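Local coordinates for protein post-proline cleaving enzyme (PDB 4HVT) that probably acts as a serine-type oligopeptidase of the prolyl oligopeptidase family, cutting short peptides on the carboxyl side of proline, at residues T480-Y485 and L560-G565; D541-S546 and P580-A585. All coordinates share one frame; numbering follows the deposited sequence.

Contact 1 of 2, residues T480-Y485 and L560-G565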
loop_
_atom_site.group_PDB
_atom_site.type_symbol
_atom_site.label_atom_id
_atom_site.label_comp_id
_atom_site.label_asym_id
_atom_site.label_seq_id
_atom_site.Cartn_x
_atom_site.Cartn_y
_atom_site.Cartn_z
ATOM N N THR A 480 12.015 12.486 18.821
ATOM C CA THR A 480 12.323 12.065 17.469
ATOM C C THR A 480 11.508 10.829 17.189
ATOM O O THR A 480 11.422 9.946 18.049
ATOM C CB THR A 480 13.831 11.776 17.318
ATOM O OG1 THR A 480 14.556 12.984 17.564
ATOM C CG2 THR A 480 14.201 11.200 15.948
ATOM N N LEU A 481 10.881 10.807 16.021
ATOM C CA LEU A 481 10.124 9.658 15.568
ATOM C C LEU A 481 10.772 9.110 14.285
ATOM O O LEU A 481 10.846 9.794 13.228
ATOM C CB LEU A 481 8.666 10.053 15.397
ATOM C CG LEU A 481 7.476 9.104 15.355
ATOM C CD1 LEU A 481 7.648 7.904 16.306
ATOM C CD2 LEU A 481 6.328 10.068 15.744
ATOM N N LEU A 482 11.259 7.880 14.396
ATOM C CA LEU A 482 11.968 7.205 13.327
ATOM C C LEU A 482 11.062 6.083 12.806
ATOM O O LEU A 482 10.584 5.256 13.596
ATOM C CB LEU A 482 13.264 6.614 13.875
ATOM C CG LEU A 482 14.060 5.596 13.050
ATOM C CD1 LEU A 482 14.508 6.114 11.670
ATOM C CD2 LEU A 482 15.242 5.122 13.881
ATOM N N GLU A 483 10.863 6.064 11.499
ATOM C CA GLU A 483 10.020 5.056 10.827
ATOM C C GLU A 483 10.802 4.345 9.736
ATOM O O GLU A 483 11.759 4.903 9.159
ATOM C CB GLU A 483 8.812 5.766 10.226
ATOM C CG GLU A 483 7.951 6.457 11.283
ATOM C CD GLU A 483 6.612 6.927 10.729
ATOM O OE1 GLU A 483 5.873 6.104 10.150
ATOM O OE2 GLU A 483 6.302 8.111 10.888
ATOM N N ALA A 484 10.412 3.076 9.475
ATOM C CA ALA A 484 10.899 2.328 8.352
ATOM C C ALA A 484 9.940 1.174 8.141
ATOM O O ALA A 484 9.019 0.988 8.921
ATOM C CB ALA A 484 12.310 1.807 8.542
ATOM N N TYR A 485 10.120 0.490 7.034
ATOM C CA TYR A 485 9.280 -0.632 6.615
ATOM C C TYR A 485 10.241 -1.795 6.373
ATOM O O TYR A 485 10.315 -2.721 7.200
ATOM C CB TYR A 485 8.436 -0.314 5.370
ATOM C CG TYR A 485 7.465 -1.449 4.983
ATOM C CD1 TYR A 485 6.338 -1.742 5.765
ATOM C CD2 TYR A 485 7.708 -2.207 3.870
ATOM C CE1 TYR A 485 5.455 -2.756 5.433
ATOM C CE2 TYR A 485 6.830 -3.210 3.502
ATOM C CZ TYR A 485 5.703 -3.462 4.273
ATOM O OH TYR A 485 4.911 -4.512 3.811
ATOM N N LEU A 560 13.869 9.014 21.796
ATOM C CA LEU A 560 13.774 8.353 20.482
ATOM C C LEU A 560 12.637 7.348 20.438
ATOM O O LEU A 560 12.651 6.300 21.131
ATOM C CB LEU A 560 15.108 7.696 20.088
ATOM C CG LEU A 560 15.061 6.944 18.761
ATOM C CD1 LEU A 560 14.583 7.848 17.602
ATOM C CD2 LEU A 560 16.402 6.261 18.462
ATOM N N GLY A 561 11.657 7.625 19.572
ATOM C CA GLY A 561 10.586 6.663 19.347
ATOM C C GLY A 561 10.632 6.099 17.941
ATOM O O GLY A 561 11.175 6.703 17.026
ATOM N N ILE A 562 10.157 4.864 17.839
ATOM C CA ILE A 562 10.202 4.151 16.603
ATOM C C ILE A 562 8.795 3.646 16.289
ATOM O O ILE A 562 8.033 3.334 17.191
ATOM C CB ILE A 562 11.215 2.983 16.599
ATOM C CG1 ILE A 562 10.952 1.999 17.736
ATOM C CG2 ILE A 562 12.641 3.517 16.639
ATOM C CD1 ILE A 562 11.789 0.717 17.587
ATOM N N LYS A 563 8.451 3.666 15.011
ATOM C CA LYS A 563 7.080 3.347 14.547
ATOM C C LYS A 563 7.107 2.518 13.253
ATOM O O LYS A 563 7.866 2.836 12.353
ATOM C CB LYS A 563 6.330 4.676 14.417
ATOM C CG LYS A 563 4.915 4.614 13.916
ATOM C CD LYS A 563 4.420 6.032 13.553
ATOM C CE LYS A 563 3.283 6.029 12.540
ATOM N NZ LYS A 563 3.660 5.576 11.178
ATOM N N GLY A 564 6.332 1.435 13.226
ATOM C CA GLY A 564 6.235 0.559 12.043
ATOM C C GLY A 564 4.961 -0.283 12.072
ATOM O O GLY A 564 4.408 -0.588 13.124
ATOM N N GLY A 565 4.438 -0.578 10.895
ATOM C CA GLY A 565 3.166 -1.273 10.723
ATOM C C GLY A 565 3.366 -2.486 9.823
ATOM O O GLY A 565 4.126 -2.436 8.911
HETATM O O HOH W 1 6.624 3.375 9.755
HETATM O O HOH W 2 6.257 0.438 8.745
#
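Thr480 and Leu560 open a parallel pairing of two neighbouring strands in the central sheet of the alpha/beta-hydrolase domain. Thr480 O takes the N-H of Gly561 at 2.8 Å, while its methyl CG2 rests on Leu560 CD1. On the other face, Leu481 lays CD1 against the backbone of Gly561 and reaches Lys563 CB. Leu482 then uses both of its backbone groups: its N-H goes to Gly561 O at 2.9 Å, and its carbonyl receives Lys563 N at 3.0 Å. Its side chain shares a face with Leu560 and Ile562, CD2 meeting Ile562 CG2 at 4.1 Å.

Glu483 and Lys563 run side by side off the sheet. The lysine chain is extended until chi4 (-68°) turns its amine back, bringing NZ to 2.5 Å from Glu483 OE1 in a salt bridge whose exact length is doubtful, being so short. Glu589 is a second, weak and long-range ion partner of the same amine. A water lies within hydrogen-bonding distance of both Glu483 OE1 and Lys563 O. Further on the two backbones draw apart: Ala484 N, buried without a partner, makes no bond to Lys563 O, and a second water bridges the gap, donating to Ala484 O and accepting from Gly565 N. Tyr485 ends the segment with its ring edge toward Gly565 O, CE1 at 3.7 Å.

Gly564 probably begins the GxSxG nucleophile elbow, and Tyr485 touches the presumed catalytic triad. Strand 510-514 pairs with the other edge of strand 480-483; helix 536-551 covers Leu482, and helix 567-578 packs on Ile562 and Ala484.

Contact 2 of 2, residues D541-S546 and P580-A585; sequences DFFAVS and PELFGA
Ser546 and Phe543 on one side, Phe583 and Leu582 on the other, join helix 536-551 of the alpha/beta-hydrolase fold to the short 3-10 turn and loop that lead into strand 585-589. Ser546 lies closest: its OG sits in the plane of the Phe583 ring, 3.4 Å from CE1 at the edge, with no hydrogen bond across the contact. Phe543 CD1 approaches Leu582 CD1 at 4.1 Å, the two side chains crossing at about a right angle. The same Phe543 edge also comes near Phe583 CZ, and Phe542 CE2 reaches that CZ from another direction at 4.4 Å, so the tip of the Phe583 ring is met by two aromatic rings and a hydroxyl.

Within the loop, the CB of Leu582 stands 3.6 Å above one face of the Phe583 ring, over its centre. Ala575 of helix 567-578 touches both Phe543 and Phe583, and Arg579, just before the 3-10 turn, makes a cation-pi contact with Phe543. At the start of the helical segment, a salt bridge from Asp541 to Arg517 ties the helix to another part of the domain.

Ser546 keeps its hydroxyl turned back along its own helix, OG anti to the carbonyl carbon (chi1 -64°). There it donates to Phe542 O at 3.1 Å from above the carbonyl plane, and that oxygen also accepts Ser546 N.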
loop_
_atom_site.group_PDB
_atom_site.type_symbol
_atom_site.label_atom_id
_atom_site.label_comp_id
_atom_site.label_asym_id
_atom_site.label_seq_id
_atom_site.Cartn_x
_atom_site.Cartn_y
_atom_site.Cartn_z
ATOM N N ASP A 541 20.430 -2.345 9.659
ATOM C CA ASP A 541 20.355 -1.039 8.972
ATOM C C ASP A 541 19.603 -0.042 9.832
ATOM O O ASP A 541 19.959 1.113 9.953
ATOM C CB ASP A 541 19.661 -1.178 7.638
ATOM C CG ASP A 541 20.526 -1.881 6.605
ATOM O OD1 ASP A 541 21.697 -2.123 6.926
ATOM O OD2 ASP A 541 20.024 -2.214 5.487
ATOM N N PHE A 542 18.538 -0.518 10.438
ATOM C CA PHE A 542 17.710 0.340 11.267
ATOM C C PHE A 542 18.528 0.794 12.505
ATOM O O PHE A 542 18.499 1.934 12.861
ATOM C CB PHE A 542 16.478 -0.455 11.692
ATOM C CG PHE A 542 15.390 0.382 12.299
ATOM C CD1 PHE A 542 14.678 1.300 11.539
ATOM C CD2 PHE A 542 15.037 0.215 13.610
ATOM C CE1 PHE A 542 13.660 2.049 12.077
ATOM C CE2 PHE A 542 14.044 1.022 14.179
ATOM C CZ PHE A 542 13.350 1.909 13.410
ATOM N N PHE A 543 19.267 -0.110 13.131
ATOM C CA PHE A 543 20.132 0.267 14.271
ATOM C C PHE A 543 21.209 1.298 13.853
ATOM O O PHE A 543 21.530 2.243 14.602
ATOM C CB PHE A 543 20.811 -0.958 14.909
ATOM C CG PHE A 543 19.861 -2.012 15.387
ATOM C CD1 PHE A 543 18.688 -1.680 16.058
ATOM C CD2 PHE A 543 20.128 -3.353 15.143
ATOM C CE1 PHE A 543 17.838 -2.640 16.506
ATOM C CE2 PHE A 543 19.275 -4.329 15.603
ATOM C CZ PHE A 543 18.110 -3.990 16.250
ATOM N N ALA A 544 21.805 1.088 12.677
ATOM C CA ALA A 544 22.811 2.019 12.136
ATOM C C ALA A 544 22.264 3.453 12.052
ATOM O O ALA A 544 22.926 4.370 12.428
ATOM C CB ALA A 544 23.307 1.550 10.785
ATOM N N VAL A 545 21.058 3.609 11.541
ATOM C CA VAL A 545 20.414 4.908 11.540
ATOM C C VAL A 545 20.109 5.418 12.974
ATOM O O VAL A 545 20.396 6.594 13.298
ATOM C CB VAL A 545 19.160 4.873 10.627
ATOM C CG1 VAL A 545 18.455 6.190 10.702
ATOM C CG2 VAL A 545 19.555 4.590 9.182
ATOM N N SER A 546 19.563 4.561 13.828
ATOM C CA SER A 546 19.219 4.941 15.206
ATOM C C SER A 546 20.485 5.486 15.918
ATOM O O SER A 546 20.476 6.561 16.518
ATOM C CB SER A 546 18.612 3.740 15.961
ATOM O OG SER A 546 17.378 3.307 15.391
ATOM N N PRO A 580 16.831 -2.785 23.359
ATOM C CA PRO A 580 15.885 -1.992 24.124
ATOM C C PRO A 580 16.481 -0.643 24.597
ATOM O O PRO A 580 15.766 0.384 24.705
ATOM C CB PRO A 580 15.560 -2.889 25.310
ATOM C CG PRO A 580 16.690 -3.902 25.411
ATOM C CD PRO A 580 17.071 -4.123 23.968
ATOM N N GLU A 581 17.791 -0.634 24.811
ATOM C CA GLU A 581 18.472 0.524 25.336
ATOM C C GLU A 581 18.621 1.696 24.366
ATOM O O GLU A 581 19.033 2.793 24.772
ATOM C CB GLU A 581 19.854 0.101 25.849
ATOM C CG GLU A 581 20.923 -0.079 24.750
ATOM C CD GLU A 581 20.841 -1.375 23.945
ATOM O OE1 GLU A 581 20.048 -2.292 24.246
ATOM O OE2 GLU A 581 21.631 -1.498 22.990
ATOM N N LEU A 582 18.315 1.469 23.090
ATOM C CA LEU A 582 18.392 2.511 22.067
ATOM C C LEU A 582 17.158 3.404 22.002
ATOM O O LEU A 582 17.216 4.508 21.385
ATOM C CB LEU A 582 18.596 1.876 20.702
ATOM C CG LEU A 582 19.999 1.421 20.312
ATOM C CD1 LEU A 582 19.957 1.013 18.869
ATOM C CD2 LEU A 582 21.081 2.459 20.522
ATOM N N PHE A 583 16.045 2.938 22.555
ATOM C CA PHE A 583 14.718 3.535 22.297
ATOM C C PHE A 583 13.948 3.887 23.532
ATOM O O PHE A 583 14.135 3.297 24.641
ATOM C CB PHE A 583 13.848 2.568 21.450
ATOM C CG PHE A 583 14.578 2.008 20.319
ATOM C CD1 PHE A 583 14.873 2.827 19.221
ATOM C CD2 PHE A 583 14.969 0.686 20.305
ATOM C CE1 PHE A 583 15.584 2.355 18.142
ATOM C CE2 PHE A 583 15.709 0.215 19.238
ATOM C CZ PHE A 583 16.000 1.016 18.165
ATOM N N GLY A 584 13.128 4.909 23.395
ATOM C CA GLY A 584 12.289 5.391 24.497
ATOM C C GLY A 584 10.795 5.101 24.344
ATOM O O GLY A 584 10.043 5.159 25.332
ATOM N N ALA A 585 10.351 4.817 23.124
ATOM C CA ALA A 585 8.955 4.486 22.833
ATOM C C ALA A 585 8.833 3.766 21.466
ATOM O O ALA A 585 9.673 3.909 20.557
ATOM C CB ALA A 585 8.072 5.726 22.832
#

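Both contacts are buried, their centres about 9 Å apart, and they share the face of the sheet that carries Leu482 and Ile562. Contact 1 lies within the sheet and is held mainly by backbone hydrogen bonds, with a partly exposed ion pair and two waters near the presumed active-site end; contact 2 is side-chain packing of a helix against a loop, without a bond between its segments. They meet where Leu482 CD2 packs on Ser546 OG and Ile562 CG2 on Phe583 CD1. Probable backbone hydrogen bonds, Gly584 N to Leu560 O and Ile562 N to Ala585 O, begin the pairing of strand 560-565 with the incoming strand 585-589.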